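Local coordinates for FOP (Homo sapiens, PDB 2D68), which is required for anchoring microtubules to centrosomes and for ciliation, and forms homodimers through its N-terminal domain, at the interface of chains A and B. Coordinates in Å, arbitrary orientation; residue numbers count along the deposited sequence, not the author numbering. Chains: chain A/B, FOP.

The interface of chains A and B. Residues chain A 6, 8-9, 12, 22, 45; chain B 28, 32, 34.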
loop_
_atom_site.group_PDB
_atom_site.type_symbol
_atom_site.label_atom_id
_atom_site.label_comp_id
_atom_site.label_asym_id
_atom_site.label_seq_id
_atom_site.Cartn_x
_atom_site.Cartn_y
_atom_site.Cartn_z
ATOM N N ASN A 6 0.659 -15.480 -10.028
ATOM C CA ASN A 6 -0.380 -15.479 -9.002
ATOM C C ASN A 6 -1.766 -15.166 -9.600
ATOM O O ASN A 6 -2.020 -14.037 -10.007
ATOM C CB ASN A 6 0.003 -14.429 -7.955
ATOM C CG ASN A 6 -0.819 -14.516 -6.685
ATOM O OD1 ASN A 6 -2.031 -14.790 -6.704
ATOM N ND2 ASN A 6 -0.159 -14.253 -5.562
ATOM N N SER A 8 -5.027 -15.120 -8.303
ATOM C CA SER A 8 -5.829 -14.182 -7.525
ATOM C C SER A 8 -5.317 -12.771 -7.795
ATOM O O SER A 8 -6.108 -11.857 -8.046
ATOM C CB SER A 8 -5.754 -14.511 -6.030
ATOM O OG SER A 8 -6.498 -13.584 -5.239
ATOM N N LEU A 9 -3.996 -12.605 -7.773
ATOM C CA LEU A 9 -3.383 -11.303 -8.070
ATOM C C LEU A 9 -3.541 -10.857 -9.529
ATOM O O LEU A 9 -3.773 -9.667 -9.807
ATOM C CB LEU A 9 -1.903 -11.304 -7.673
ATOM C CG LEU A 9 -1.162 -9.984 -7.847
ATOM C CD1 LEU A 9 -1.720 -8.872 -6.961
ATOM C CD2 LEU A 9 0.295 -10.221 -7.542
ATOM N N PHE A 12 -6.974 -9.557 -9.946
ATOM C CA PHE A 12 -7.006 -8.285 -9.225
ATOM C C PHE A 12 -6.394 -7.150 -10.033
ATOM O O PHE A 12 -6.953 -6.047 -10.114
ATOM C CB PHE A 12 -6.262 -8.449 -7.899
ATOM C CG PHE A 12 -6.210 -7.207 -7.043
ATOM C CD1 PHE A 12 -7.282 -6.862 -6.225
ATOM C CD2 PHE A 12 -5.063 -6.419 -7.011
ATOM C CE1 PHE A 12 -7.229 -5.739 -5.403
ATOM C CE2 PHE A 12 -5.004 -5.297 -6.183
ATOM C CZ PHE A 12 -6.093 -4.955 -5.387
ATOM N N ALA A 22 -2.354 -1.523 -6.629
ATOM C CA ALA A 22 -0.984 -2.002 -6.843
ATOM C C ALA A 22 -0.043 -0.840 -7.177
ATOM O O ALA A 22 1.103 -0.806 -6.693
ATOM C CB ALA A 22 -0.940 -3.065 -7.941
ATOM N N THR A 45 5.045 -10.168 -8.393
ATOM C CA THR A 45 3.718 -9.706 -8.845
ATOM C C THR A 45 3.514 -9.748 -10.363
ATOM O O THR A 45 2.416 -9.456 -10.859
ATOM C CB THR A 45 3.449 -8.255 -8.408
ATOM O OG1 THR A 45 4.418 -7.396 -9.028
ATOM C CG2 THR A 45 3.530 -8.104 -6.886
ATOM N N PHE B 28 -1.530 -5.723 2.151
ATOM C CA PHE B 28 -1.654 -6.052 0.747
ATOM C C PHE B 28 -0.688 -7.192 0.371
ATOM O O PHE B 28 -1.080 -8.152 -0.292
ATOM C CB PHE B 28 -1.398 -4.800 -0.110
ATOM C CG PHE B 28 -1.267 -5.101 -1.568
ATOM C CD1 PHE B 28 -2.368 -5.059 -2.407
ATOM C CD2 PHE B 28 -0.023 -5.418 -2.124
ATOM C CE1 PHE B 28 -2.233 -5.368 -3.763
ATOM C CE2 PHE B 28 0.106 -5.714 -3.474
ATOM C CZ PHE B 28 -1.003 -5.687 -4.290
ATOM N N PHE B 32 -1.969 -11.256 -0.765
ATOM C CA PHE B 32 -1.650 -11.936 -2.020
ATOM C C PHE B 32 -0.480 -12.911 -1.895
ATOM O O PHE B 32 0.086 -13.350 -2.903
ATOM C CB PHE B 32 -1.446 -10.930 -3.146
ATOM C CG PHE B 32 -2.724 -10.313 -3.612
ATOM C CD1 PHE B 32 -3.684 -11.098 -4.253
ATOM C CD2 PHE B 32 -2.995 -8.963 -3.377
ATOM C CE1 PHE B 32 -4.894 -10.558 -4.661
ATOM C CE2 PHE B 32 -4.210 -8.403 -3.800
ATOM C CZ PHE B 32 -5.146 -9.201 -4.459
ATOM N N LEU B 34 2.560 -12.553 -1.042
ATOM C CA LEU B 34 3.802 -12.052 -1.630
ATOM C C LEU B 34 4.885 -12.197 -0.559
ATOM O O LEU B 34 5.394 -11.213 0.008
ATOM C CB LEU B 34 3.608 -10.615 -2.111
ATOM C CG LEU B 34 2.509 -10.468 -3.173
ATOM C CD1 LEU B 34 2.249 -9.023 -3.521
ATOM C CD2 LEU B 34 2.818 -11.247 -4.449
#
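In the LisH-containing N-terminal dimerisation domain of FOP, A:Leu9 and A:Phe12 of the short helix 7-13 receive B:Phe32, just past the end of helix 16-31 of the other subunit. The patch shows how one aromatic side chain can use its face, flank and tip at once, and two-fold symmetry repeats it with the chains exchanged. The face of the B:Phe32 ring takes the methyl CD1 of A:Leu9 almost over its centre, a CH-pi contact at 3.8 Å from the centroid. With CG of A:Leu9 anti to its backbone N (chi1 -176°), the isobutyl group extends from the helix, its side chain crossing that of B:Phe32 at about a right angle. At the far tip, CZ of B:Phe32 points into one face of the A:Phe12 ring, 3.4 Å from CG and offset toward the rim, while hydroxyl OG of A:Ser8 lies 3.5 Å from CE1 at the flank. CE2 of A:Phe12 also meets the B:Phe28 ring edge in plane at CE1, 3.7 Å away; B:Phe28 in turn helps position B:Phe32, whose CD2 lies over its face near the rim. An alanine in place of B:Phe32 would probably open a gap against helix 7-13, leaving the methyl of A:Leu9 and the ring face of A:Phe12 without their aromatic partner. Amide ND2 of A:Asn6 donates to the carbonyl O of B:Phe32 at 2.8 Å, a bent bond (124° at H) whose acceptor lies near the plane of the asparagine amide. Its OD1 accepts from backbone N of A:Leu9 at 3.1 Å, the N-H coming from above the carbonyl plane, which caps the helix start and helps fix the amide's rotation. CD1 of B:Leu34 packs against methyl CG2 of A:Thr45 at 3.7 Å.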